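Long-range contact in attachment protein G3P (Enterobacteria phage Ike, PDB 4EO0), which probably attaches the filamentous phage, from the phage tip, to the host N-pilus at the start of infection, through its pilus-binding domain: residues S70-N83 with I95-V107. Numbering follows the deposited sequence. Where two conformers were deposited one is given.
Sequences SQFRLVTGDTCVYN and IRAQVEGDIQRSV
The guanidinium of Arg73 meets Gln104 edge-on: NE and NH2 both donate to Gln104 OE1, each at 2.8 Å and near the guanidinium plane, while Trp4 makes a cation-pi contact. With CG between the backbone N and carbonyl carbon (chi1 75°), the extended Arg73 chain brings its NE side to Gln104. Gln104 suits the place because its amide also donates: NE2 reaches Asp102 OD2 (3.0 Å) from above the carboxylate plane, while Asp102 OD1 is hydrogen-bonded to Ser6. On the other sheet face Phe72 CD1 lies 3.7 Å from Arg105 CB, with Gln104 O at the ring edge. In one of its two conformers the Arg105 guanidinium has Val107 CG2 over a face and Ser70 OG near its edge, not hydrogen-bonded; Trp67 adds a cation-pi contact. The Phe72 and Leu74 side chains pack on helix 38-66, against Leu63 and Phe56.

Antiparallel pairing from Phe72–Arg105 to Thr76–Gly101 resumes, shifted by two residues, at Val81–Gln98. Cys80, disulfide-bonded to Cys45, rests SG 3.7 Å from Val99 CB. Tyr82 CE2 sits 3.5 Å from Ala97 CB, a small methyl. Asn83 OD1 replaces a backbone carbonyl, accepting from Arg96 N (2.9 Å). The two donors on OE1 probably polarise the Gln104 amide and strengthen its NE2 bond, relaying cation to carboxylate.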
# COMPACT_ATOMS: atom_id res chain seq x y z
N SER A 70 20.69 2.24 -20.34
CA SER A 70 19.40 1.63 -20.11
C SER A 70 18.35 2.67 -19.75
O SER A 70 18.68 3.78 -19.35
CB SER A 70 19.49 0.62 -18.96
OG SER A 70 20.35 -0.47 -19.25
N GLN A 71 17.08 2.27 -19.90
CA GLN A 71 15.91 3.01 -19.46
C GLN A 71 15.43 2.22 -18.24
O GLN A 71 15.78 1.04 -18.10
CB GLN A 71 14.80 3.02 -20.53
CG GLN A 71 15.11 3.92 -21.72
CD GLN A 71 14.88 5.39 -21.45
OE1 GLN A 71 15.81 6.18 -21.28
NE2 GLN A 71 13.62 5.80 -21.45
N PHE A 72 14.67 2.85 -17.34
CA PHE A 72 14.21 2.18 -16.13
C PHE A 72 12.74 2.38 -15.96
O PHE A 72 12.17 3.36 -16.47
CB PHE A 72 14.95 2.71 -14.87
CG PHE A 72 16.44 2.75 -15.06
CD1 PHE A 72 17.20 1.59 -14.97
CD2 PHE A 72 17.07 3.93 -15.43
CE1 PHE A 72 18.56 1.61 -15.28
CE2 PHE A 72 18.43 3.95 -15.71
CZ PHE A 72 19.17 2.80 -15.61
N ARG A 73 12.09 1.42 -15.29
CA ARG A 73 10.68 1.54 -14.98
C ARG A 73 10.35 0.84 -13.71
O ARG A 73 11.04 -0.10 -13.30
CB ARG A 73 9.80 1.07 -16.15
CG ARG A 73 9.75 -0.43 -16.30
CD ARG A 73 8.96 -0.85 -17.50
NE ARG A 73 8.79 -2.30 -17.47
CZ ARG A 73 8.08 -3.00 -18.34
NH1 ARG A 73 7.49 -2.40 -19.37
NH2 ARG A 73 7.99 -4.32 -18.22
N LEU A 74 9.22 1.24 -13.14
CA LEU A 74 8.65 0.59 -11.98
C LEU A 74 7.37 -0.10 -12.44
O LEU A 74 6.47 0.54 -13.02
CB LEU A 74 8.36 1.62 -10.88
CG LEU A 74 7.54 1.11 -9.70
CD1 LEU A 74 8.33 0.13 -8.81
CD2 LEU A 74 7.06 2.27 -8.89
N VAL A 75 7.28 -1.41 -12.20
CA VAL A 75 6.07 -2.15 -12.53
C VAL A 75 5.42 -2.42 -11.19
O VAL A 75 6.00 -3.14 -10.36
CB VAL A 75 6.32 -3.47 -13.33
CG1 VAL A 75 5.01 -4.25 -13.53
CG2 VAL A 75 6.97 -3.19 -14.67
N THR A 76 4.23 -1.84 -10.95
CA THR A 76 3.51 -1.99 -9.68
C THR A 76 2.34 -2.95 -9.88
O THR A 76 1.68 -2.87 -10.91
CB THR A 76 3.02 -0.60 -9.21
OG1 THR A 76 4.08 0.36 -9.26
CG2 THR A 76 2.46 -0.62 -7.81
N GLY A 77 2.08 -3.80 -8.89
CA GLY A 77 0.95 -4.70 -8.94
C GLY A 77 -0.33 -3.88 -9.07
O GLY A 77 -0.36 -2.72 -8.65
N ASP A 78 -1.31 -4.42 -9.79
CA ASP A 78 -2.59 -3.74 -10.02
C ASP A 78 -3.37 -3.58 -8.73
O ASP A 78 -4.02 -2.56 -8.50
CB ASP A 78 -3.43 -4.52 -11.05
CG ASP A 78 -2.75 -4.67 -12.41
OD1 ASP A 78 -2.04 -3.73 -12.82
OD2 ASP A 78 -3.01 -5.68 -13.10
N THR A 79 -3.32 -4.59 -7.88
CA THR A 79 -4.05 -4.66 -6.62
C THR A 79 -3.12 -5.05 -5.48
O THR A 79 -2.06 -5.65 -5.70
CB THR A 79 -5.24 -5.66 -6.73
OG1 THR A 79 -4.75 -6.96 -7.05
CG2 THR A 79 -6.32 -5.20 -7.74
N CYS A 80 -3.52 -4.72 -4.26
CA CYS A 80 -2.75 -5.02 -3.07
C CYS A 80 -3.18 -6.32 -2.49
O CYS A 80 -4.25 -6.83 -2.84
CB CYS A 80 -2.90 -3.90 -2.04
SG CYS A 80 -2.05 -2.38 -2.48
N VAL A 81 -2.36 -6.82 -1.54
CA VAL A 81 -2.66 -7.95 -0.65
C VAL A 81 -2.76 -7.28 0.73
O VAL A 81 -1.88 -6.48 1.11
CB VAL A 81 -1.62 -9.08 -0.67
CG1 VAL A 81 -1.93 -10.13 0.42
CG2 VAL A 81 -1.57 -9.72 -2.04
N TYR A 82 -3.83 -7.59 1.46
CA TYR A 82 -4.12 -7.02 2.77
C TYR A 82 -4.02 -8.04 3.87
O TYR A 82 -4.20 -9.23 3.62
CB TYR A 82 -5.54 -6.41 2.79
CG TYR A 82 -5.80 -5.43 1.68
CD1 TYR A 82 -6.18 -5.87 0.41
CD2 TYR A 82 -5.62 -4.06 1.87
CE1 TYR A 82 -6.38 -4.96 -0.64
CE2 TYR A 82 -5.83 -3.15 0.83
CZ TYR A 82 -6.19 -3.61 -0.42
OH TYR A 82 -6.42 -2.73 -1.45
N ASN A 83 -3.76 -7.58 5.10
CA ASN A 83 -3.73 -8.49 6.27
C ASN A 83 -5.02 -8.41 7.10
O ASN A 83 -5.03 -8.79 8.27
CB ASN A 83 -2.48 -8.22 7.13
CG ASN A 83 -2.52 -6.92 7.90
OD1 ASN A 83 -3.33 -6.04 7.66
ND2 ASN A 83 -1.63 -6.78 8.86
N ILE A 95 -4.92 -1.98 9.14
CA ILE A 95 -4.73 -2.96 8.07
C ILE A 95 -3.57 -2.46 7.23
O ILE A 95 -3.53 -1.28 6.90
CB ILE A 95 -6.00 -3.17 7.19
CG1 ILE A 95 -7.08 -3.91 7.98
CG2 ILE A 95 -5.70 -3.93 5.89
CD1 ILE A 95 -8.49 -3.92 7.34
N ARG A 96 -2.67 -3.37 6.85
CA ARG A 96 -1.53 -3.09 5.99
C ARG A 96 -1.94 -3.49 4.59
O ARG A 96 -2.45 -4.59 4.41
CB ARG A 96 -0.35 -3.96 6.40
CG ARG A 96 0.28 -3.57 7.71
CD ARG A 96 1.46 -4.46 8.04
NE ARG A 96 2.14 -3.95 9.23
CZ ARG A 96 3.24 -3.20 9.18
NH1 ARG A 96 3.81 -2.92 8.01
NH2 ARG A 96 3.79 -2.75 10.30
N ALA A 97 -1.76 -2.59 3.62
CA ALA A 97 -1.99 -2.83 2.19
C ALA A 97 -0.58 -2.93 1.62
O ALA A 97 0.21 -2.00 1.77
CB ALA A 97 -2.73 -1.65 1.55
N GLN A 98 -0.24 -4.07 1.04
CA GLN A 98 1.08 -4.27 0.45
C GLN A 98 0.96 -4.39 -1.06
O GLN A 98 0.14 -5.18 -1.55
CB GLN A 98 1.80 -5.50 1.01
CG GLN A 98 2.39 -5.28 2.41
CD GLN A 98 2.95 -6.52 3.03
OE1 GLN A 98 3.10 -7.57 2.39
NE2 GLN A 98 3.34 -6.41 4.28
N VAL A 99 1.76 -3.61 -1.79
CA VAL A 99 1.81 -3.72 -3.25
C VAL A 99 3.21 -4.23 -3.66
O VAL A 99 4.24 -3.83 -3.06
CB VAL A 99 1.38 -2.42 -3.99
CG1 VAL A 99 2.47 -1.33 -3.98
CG2 VAL A 99 0.95 -2.74 -5.44
N GLU A 100 3.26 -5.03 -4.72
CA GLU A 100 4.57 -5.41 -5.25
C GLU A 100 5.06 -4.29 -6.15
O GLU A 100 4.30 -3.78 -6.97
CB GLU A 100 4.50 -6.74 -6.06
CG GLU A 100 4.21 -8.01 -5.26
CD GLU A 100 4.32 -9.27 -6.09
OE1 GLU A 100 4.29 -9.17 -7.34
OE2 GLU A 100 4.45 -10.37 -5.50
N GLY A 101 6.31 -3.87 -5.96
CA GLY A 101 6.97 -2.84 -6.77
C GLY A 101 8.23 -3.47 -7.31
O GLY A 101 9.12 -3.83 -6.54
N ASP A 102 8.30 -3.66 -8.63
CA ASP A 102 9.40 -4.29 -9.34
C ASP A 102 10.14 -3.23 -10.13
O ASP A 102 9.63 -2.70 -11.12
CB ASP A 102 8.81 -5.33 -10.29
CG ASP A 102 9.82 -6.23 -10.96
OD1 ASP A 102 11.03 -6.11 -10.64
OD2 ASP A 102 9.41 -7.08 -11.77
N ILE A 103 11.37 -2.95 -9.72
CA ILE A 103 12.23 -1.98 -10.38
C ILE A 103 12.96 -2.71 -11.50
O ILE A 103 13.61 -3.73 -11.26
CB ILE A 103 13.19 -1.38 -9.33
CG1 ILE A 103 12.40 -0.55 -8.30
CG2 ILE A 103 14.25 -0.51 -10.04
CD1 ILE A 103 13.25 -0.08 -7.11
N GLN A 104 12.76 -2.24 -12.73
CA GLN A 104 13.31 -2.89 -13.91
C GLN A 104 14.19 -2.00 -14.77
O GLN A 104 14.12 -0.76 -14.69
CB GLN A 104 12.16 -3.44 -14.79
CG GLN A 104 11.21 -4.42 -14.10
CD GLN A 104 10.14 -4.96 -15.01
OE1 GLN A 104 9.86 -4.43 -16.08
NE2 GLN A 104 9.48 -6.01 -14.56
N ARG A 105 15.02 -2.64 -15.60
CA ARG A 105 15.88 -1.95 -16.55
C ARG A 105 15.76 -2.60 -17.93
O ARG A 105 15.48 -3.79 -18.03
CB ARG A 105 17.35 -1.91 -16.09
CG ARG A 105 18.15 -3.18 -16.36
CD ARG A 105 19.53 -3.07 -15.78
NE ARG A 105 20.28 -4.31 -15.94
CZ ARG A 105 21.12 -4.56 -16.94
NH1 ARG A 105 21.35 -3.64 -17.87
NH2 ARG A 105 21.74 -5.73 -17.01
N SER A 106 15.95 -1.81 -18.97
CA SER A 106 15.90 -2.34 -20.33
C SER A 106 17.28 -2.96 -20.60
O SER A 106 18.29 -2.44 -20.11
CB SER A 106 15.59 -1.23 -21.34
OG SER A 106 16.58 -0.22 -21.29
N VAL A 107 17.33 -4.11 -21.29
CA VAL A 107 18.62 -4.77 -21.55
C VAL A 107 18.83 -4.93 -23.07
O VAL A 107 17.97 -5.50 -23.73
CB VAL A 107 18.82 -6.10 -20.76
CG1 VAL A 107 20.18 -6.73 -21.06
CG2 VAL A 107 18.69 -5.87 -19.26
O HOH W 1 -0.66 -6.69 3.50